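Local coordinates for protein putative glycoside hydrolase (Bacteroides thetaiotaomicron VPI-5482, PDB 3HBZ) that is of uncertain function but binds calcium and may act in carbohydrate metabolism, possibly as a glycoside hydrolase, at residues 65-77 and 83-95. Sequence-based numbering, arbitrary orientation. Where two conformers were deposited one is given.
With CA (calcium ion), chain C; CAC (cacodylate ion), chain F.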
loop_
_atom_site.group_PDB
_atom_site.type_symbol
_atom_site.label_atom_id
_atom_site.label_comp_id
_atom_site.label_asym_id
_atom_site.label_seq_id
_atom_site.Cartn_x
_atom_site.Cartn_y
_atom_site.Cartn_z
ATOM N N ALA A 65 -15.821 -22.451 9.123
ATOM C CA ALA A 65 -15.893 -22.452 7.672
ATOM C C ALA A 65 -16.930 -21.414 7.255
ATOM O O ALA A 65 -18.032 -21.375 7.817
ATOM C CB ALA A 65 -16.319 -23.876 7.106
ATOM N N ARG A 66 -16.583 -20.588 6.270
ATOM C CA ARG A 66 -17.523 -19.604 5.754
ATOM C C ARG A 66 -17.315 -19.413 4.283
ATOM O O ARG A 66 -16.288 -19.835 3.730
ATOM C CB ARG A 66 -17.371 -18.265 6.470
ATOM C CG ARG A 66 -17.069 -18.387 7.956
ATOM C CD ARG A 66 -16.935 -17.007 8.612
ATOM N NE ARG A 66 -18.230 -16.364 8.805
ATOM C CZ ARG A 66 -18.391 -15.220 9.458
ATOM N NH1 ARG A 66 -17.353 -14.596 9.985
ATOM N NH2 ARG A 66 -19.590 -14.701 9.597
ATOM N N ASP A 67 -18.307 -18.759 3.682
ATOM C CA ASP A 67 -18.342 -18.449 2.256
ATOM C C ASP A 67 -17.780 -17.042 2.055
ATOM O O ASP A 67 -18.397 -16.053 2.475
ATOM C CB ASP A 67 -19.791 -18.512 1.738
ATOM C CG ASP A 67 -19.870 -18.406 0.228
ATOM O OD1 ASP A 67 -18.828 -18.107 -0.416
ATOM O OD2 ASP A 67 -20.965 -18.634 -0.324
ATOM N N PHE A 68 -16.602 -16.963 1.434
ATOM C CA PHE A 68 -15.899 -15.702 1.253
ATOM C C PHE A 68 -16.081 -15.102 -0.169
ATOM O O PHE A 68 -15.357 -14.206 -0.596
ATOM C CB PHE A 68 -14.427 -15.891 1.602
ATOM C CG PHE A 68 -14.182 -15.972 3.078
ATOM C CD1 PHE A 68 -13.981 -14.820 3.815
ATOM C CD2 PHE A 68 -14.215 -17.193 3.745
ATOM C CE1 PHE A 68 -13.779 -14.889 5.188
ATOM C CE2 PHE A 68 -14.020 -17.262 5.124
ATOM C CZ PHE A 68 -13.797 -16.124 5.840
ATOM N N HIS A 69 -17.084 -15.567 -0.888
ATOM C CA HIS A 69 -17.536 -14.826 -2.052
ATOM C C HIS A 69 -17.787 -13.336 -1.715
ATOM O O HIS A 69 -17.485 -12.465 -2.529
ATOM C CB HIS A 69 -18.738 -15.506 -2.670
ATOM C CG HIS A 69 -18.362 -16.660 -3.542
ATOM N ND1 HIS A 69 -18.366 -17.966 -3.095
ATOM C CD2 HIS A 69 -17.904 -16.696 -4.818
ATOM C CE1 HIS A 69 -17.962 -18.757 -4.076
ATOM N NE2 HIS A 69 -17.680 -18.014 -5.132
ATOM N N SER A 70 -18.299 -13.068 -0.511
ATOM C CA SER A 70 -18.370 -11.716 0.030
ATOM C C SER A 70 -17.605 -11.664 1.320
ATOM O O SER A 70 -17.483 -12.678 2.001
ATOM C CB SER A 70 -19.800 -11.315 0.338
ATOM O OG SER A 70 -20.495 -11.092 -0.844
ATOM N N PRO A 71 -17.099 -10.475 1.683
ATOM C CA PRO A 71 -16.321 -10.391 2.919
ATOM C C PRO A 71 -17.183 -10.755 4.112
ATOM O O PRO A 71 -18.381 -10.527 4.082
ATOM C CB PRO A 71 -15.915 -8.918 2.991
ATOM C CG PRO A 71 -15.955 -8.438 1.572
ATOM C CD PRO A 71 -17.135 -9.179 0.975
ATOM N N GLN A 72 -16.558 -11.324 5.131
ATOM C CA GLN A 72 -17.242 -11.863 6.283
ATOM C C GLN A 72 -16.710 -11.145 7.495
ATOM O O GLN A 72 -15.503 -10.881 7.571
ATOM C CB GLN A 72 -16.910 -13.358 6.414
ATOM C CG GLN A 72 -17.407 -14.192 5.269
ATOM C CD GLN A 72 -18.915 -14.187 5.198
ATOM O OE1 GLN A 72 -19.591 -14.445 6.178
ATOM N NE2 GLN A 72 -19.438 -13.868 4.044
ATOM N N GLN A 73 -17.599 -10.824 8.428
ATOM C CA GLN A 73 -17.227 -10.110 9.645
ATOM C C GLN A 73 -17.082 -11.038 10.854
ATOM O O GLN A 73 -17.860 -11.974 11.048
ATOM C CB GLN A 73 -18.276 -9.054 10.002
ATOM C CG GLN A 73 -18.434 -7.939 8.966
ATOM C CD GLN A 73 -19.206 -6.771 9.505
ATOM O OE1 GLN A 73 -19.623 -6.773 10.661
ATOM N NE2 GLN A 73 -19.390 -5.756 8.684
ATOM N N TYR A 74 -16.088 -10.742 11.675
ATOM C CA TYR A 74 -15.876 -11.375 12.953
ATOM C C TYR A 74 -15.764 -10.313 14.031
ATOM O O TYR A 74 -15.211 -9.241 13.797
ATOM C CB TYR A 74 -14.540 -12.137 12.976
ATOM C CG TYR A 74 -14.380 -13.296 11.988
ATOM C CD1 TYR A 74 -14.206 -13.070 10.636
ATOM C CD2 TYR A 74 -14.342 -14.618 12.428
ATOM C CE1 TYR A 74 -14.004 -14.129 9.738
ATOM C CE2 TYR A 74 -14.153 -15.679 11.544
ATOM C CZ TYR A 74 -13.973 -15.428 10.201
ATOM O OH TYR A 74 -13.793 -16.460 9.326
ATOM N N THR A 75 -16.230 -10.634 15.228
ATOM C CA THR A 75 -16.069 -9.750 16.382
ATOM C C THR A 75 -15.162 -10.389 17.441
ATOM O O THR A 75 -15.404 -11.498 17.877
ATOM C CB THR A 75 -17.479 -9.429 16.980
ATOM O OG1 THR A 75 -18.202 -8.715 16.000
ATOM C CG2 THR A 75 -17.416 -8.581 18.233
ATOM N N VAL A 76 -14.152 -9.641 17.850
ATOM C CA VAL A 76 -13.239 -10.015 18.907
ATOM C C VAL A 76 -13.669 -9.230 20.149
ATOM O O VAL A 76 -13.874 -8.013 20.103
ATOM C CB VAL A 76 -11.814 -9.671 18.537
ATOM C CG1 VAL A 76 -10.855 -10.038 19.642
ATOM C CG2 VAL A 76 -11.408 -10.368 17.203
ATOM N N THR A 77 -13.856 -9.962 21.244
ATOM C CA THR A 77 -14.171 -9.396 22.531
ATOM C C THR A 77 -12.998 -9.628 23.446
ATOM O O THR A 77 -12.507 -10.766 23.533
ATOM C CB THR A 77 -15.404 -10.081 23.129
ATOM O OG1 THR A 77 -16.488 -9.963 22.200
ATOM C CG2 THR A 77 -15.771 -9.445 24.499
ATOM N N TRP A 83 -14.613 -4.382 25.890
ATOM C CA TRP A 83 -14.030 -3.920 24.636
ATOM C C TRP A 83 -14.240 -4.955 23.549
ATOM O O TRP A 83 -13.962 -6.128 23.750
ATOM C CB TRP A 83 -12.519 -3.624 24.781
ATOM C CG TRP A 83 -12.230 -2.552 25.757
ATOM C CD1 TRP A 83 -11.765 -2.724 27.023
ATOM C CD2 TRP A 83 -12.429 -1.135 25.590
ATOM N NE1 TRP A 83 -11.661 -1.506 27.669
ATOM C CE2 TRP A 83 -12.069 -0.516 26.813
ATOM C CE3 TRP A 83 -12.870 -0.335 24.534
ATOM C CZ2 TRP A 83 -12.079 0.862 26.983
ATOM C CZ3 TRP A 83 -12.911 1.024 24.708
ATOM C CH2 TRP A 83 -12.520 1.623 25.927
ATOM N N LYS A 84 -14.724 -4.509 22.393
ATOM C CA LYS A 84 -14.974 -5.389 21.232
ATOM C C LYS A 84 -14.447 -4.709 19.969
ATOM O O LYS A 84 -14.346 -3.501 19.915
ATOM C CB LYS A 84 -16.472 -5.668 21.051
ATOM C CG LYS A 84 -17.137 -6.314 22.252
ATOM C CD LYS A 84 -18.637 -6.556 21.993
ATOM C CE LYS A 84 -19.160 -7.769 22.847
ATOM N NZ LYS A 84 -20.618 -7.942 22.624
ATOM N N LYS A 85 -14.076 -5.470 18.964
ATOM C CA LYS A 85 -13.684 -4.868 17.710
ATOM C C LYS A 85 -14.202 -5.752 16.605
ATOM O O LYS A 85 -14.020 -6.954 16.662
ATOM C CB LYS A 85 -12.143 -4.771 17.593
ATOM C CG LYS A 85 -11.702 -3.554 16.820
ATOM C CD LYS A 85 -10.331 -3.669 16.109
ATOM C CE LYS A 85 -9.206 -4.129 16.983
ATOM N NZ LYS A 85 -7.879 -3.711 16.387
ATOM N N LYS A 86 -14.750 -5.148 15.567
ATOM C CA LYS A 86 -15.196 -5.888 14.409
ATOM C C LYS A 86 -14.132 -5.838 13.340
ATOM O O LYS A 86 -13.599 -4.777 13.039
ATOM C CB LYS A 86 -16.502 -5.260 13.868
ATOM C CG LYS A 86 -17.492 -6.240 13.315
ATOM C CD LYS A 86 -18.973 -5.700 13.438
ATOM C CE LYS A 86 -19.211 -4.410 12.634
ATOM N NZ LYS A 86 -20.630 -3.857 12.714
ATOM N N TYR A 87 -13.836 -6.992 12.762
ATOM C CA TYR A 87 -12.964 -7.084 11.615
ATOM C C TYR A 87 -13.768 -7.558 10.427
ATOM O O TYR A 87 -14.610 -8.444 10.590
ATOM C CB TYR A 87 -11.875 -8.105 11.878
ATOM C CG TYR A 87 -10.739 -7.673 12.769
ATOM C CD1 TYR A 87 -10.831 -7.771 14.143
ATOM C CD2 TYR A 87 -9.520 -7.274 12.228
ATOM C CE1 TYR A 87 -9.769 -7.416 14.953
ATOM C CE2 TYR A 87 -8.446 -6.933 13.031
ATOM C CZ TYR A 87 -8.566 -7.041 14.388
ATOM O OH TYR A 87 -7.527 -6.670 15.195
ATOM N N THR A 88 -13.495 -6.970 9.261
ATOM C CA THR A 88 -13.940 -7.440 7.971
ATOM C C THR A 88 -12.835 -8.256 7.316
ATOM O O THR A 88 -11.754 -7.761 7.028
ATOM C CB THR A 88 -14.303 -6.266 7.046
ATOM O OG1 THR A 88 -15.342 -5.491 7.659
ATOM C CG2 THR A 88 -14.785 -6.741 5.653
ATOM N N VAL A 89 -13.134 -9.517 7.029
ATOM C CA VAL A 89 -12.156 -10.425 6.481
ATOM C C VAL A 89 -12.574 -10.792 5.067
ATOM O O VAL A 89 -13.683 -11.300 4.850
ATOM C CB VAL A 89 -12.027 -11.671 7.340
ATOM C CG1 VAL A 89 -11.019 -12.712 6.703
ATOM C CG2 VAL A 89 -11.585 -11.268 8.791
ATOM N N SER A 90 -11.679 -10.492 4.129
ATOM C CA SER A 90 -11.904 -10.643 2.717
ATOM C C SER A 90 -10.859 -11.595 2.149
ATOM O O SER A 90 -9.697 -11.647 2.633
ATOM C CB SER A 90 -11.767 -9.281 2.020
ATOM O OG SER A 90 -12.724 -8.345 2.459
ATOM N N VAL A 91 -11.275 -12.338 1.134
ATOM C CA VAL A 91 -10.379 -13.222 0.380
ATOM C C VAL A 91 -10.291 -12.729 -1.062
ATOM O O VAL A 91 -11.307 -12.507 -1.699
ATOM C CB VAL A 91 -10.864 -14.700 0.403
ATOM C CG1 VAL A 91 -9.994 -15.572 -0.531
ATOM C CG2 VAL A 91 -10.776 -15.242 1.846
ATOM N N ILE A 92 -9.067 -12.541 -1.535
ATOM C CA ILE A 92 -8.780 -12.123 -2.903
ATOM C C ILE A 92 -8.315 -13.369 -3.639
ATOM O O ILE A 92 -7.286 -13.947 -3.289
ATOM C CB ILE A 92 -7.636 -11.077 -2.948
ATOM C CG1 ILE A 92 -7.902 -9.881 -2.010
ATOM C CG2 ILE A 92 -7.411 -10.618 -4.353
ATOM C CD1 ILE A 92 -9.093 -9.123 -2.398
ATOM N N ASP A 93 -9.089 -13.808 -4.616
ATOM C CA ASP A 93 -8.762 -15.017 -5.380
ATOM C C ASP A 93 -8.555 -14.729 -6.868
ATOM O O ASP A 93 -8.717 -15.620 -7.690
ATOM C CB ASP A 93 -9.879 -16.079 -5.231
ATOM C CG ASP A 93 -11.201 -15.621 -5.833
ATOM O OD1 ASP A 93 -11.432 -14.390 -5.874
ATOM O OD2 ASP A 93 -12.000 -16.475 -6.263
ATOM N N THR A 94 -8.207 -13.495 -7.197
ATOM C CA THR A 94 -8.079 -13.059 -8.570
ATOM C C THR A 94 -6.646 -12.579 -8.807
ATOM O O THR A 94 -5.880 -12.405 -7.883
ATOM C CB THR A 94 -9.057 -11.896 -8.880
ATOM O OG1 THR A 94 -8.950 -10.915 -7.853
ATOM C CG2 THR A 94 -10.479 -12.415 -8.942
ATOM N N GLU A 95 -6.289 -12.408 -10.066
ATOM C CA GLU A 95 -4.970 -11.926 -10.409
ATOM C C GLU A 95 -4.909 -10.406 -10.198
ATOM O O GLU A 95 -5.929 -9.749 -10.148
ATOM C CB GLU A 95 -4.600 -12.385 -11.822
ATOM C CG GLU A 95 -5.416 -11.828 -12.965
ATOM C CD GLU A 95 -5.125 -12.528 -14.323
ATOM O OE1 GLU A 95 -4.545 -13.648 -14.340
ATOM O OE2 GLU A 95 -5.504 -11.953 -15.368
HETATM CA CA CA C . -15.065 -1.338 19.835
HETATM AS AS CAC F . -17.028 -1.197 22.718
HETATM O O1 CAC F . -15.543 -1.591 21.880
HETATM O O2 CAC F . -18.340 -2.329 22.551
HETATM C C1 CAC F . -16.512 -0.826 24.560
HETATM C C2 CAC F . -17.743 0.463 21.936
HETATM O O HOH W 1 -14.097 -11.900 0.618
HETATM O O HOH W 2 -17.403 -1.958 19.296
HETATM O O HOH W 3 -14.185 -0.988 17.701
#
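Phe-68 packs on Val-91 at the open end of the β-hairpin of antiparallel strands 72-77 and 84-92. The phenyl ring, with CG beside the backbone N (chi1 -75°), lies across the branches of two valines: CG packs on Val-91 CG2 at 3.7 Å, while CE1 reaches Val-89 CG1 at 3.8 Å. At the ring's edge, near its plane, sits Val-89 O, which takes a bond of 2.9 Å from Gln-72 N. A water bridges Phe-68 O and Val-91 N, standing in for a direct strand pairing. Val-89 is shared, since its other methyl, CG2, meets Tyr-74 CD1 at 3.7 Å. The Tyr-74 ring in turn carries Arg-66 NH1 3.3 Å above its centre, a group steered there by its bond to Gln-73 O. Were Phe-68 an alanine, Val-89 and Val-91 would probably lose their common packing partner and the loop before strand 72-77 could shift.

Further along this face Val-76 CG2 approaches Tyr-87 obliquely; the Tyr-87 hydroxyl bonds Ile-12 N, and Lys-85 NZ reaches Asp-11 and Asn-30. On the other face, Gln-73 lays OE1 against the methylenes of Lys-86, 3.0 Å from CD, and Thr-77 OG1 lies alongside the Lys-84 chain. Paired backbone bonds at Gln-72/Val-89, Tyr-74/Tyr-87 and Val-76/Lys-85 run the ladder. The chemistry is thus split: valines and aromatic rings dominate one face, with the Lys-85 ammonium led off it, polar chains line the other, and at the turn end Lys-84 O binds calcium together with Glu-9, tying the hairpin to the N-terminal segment.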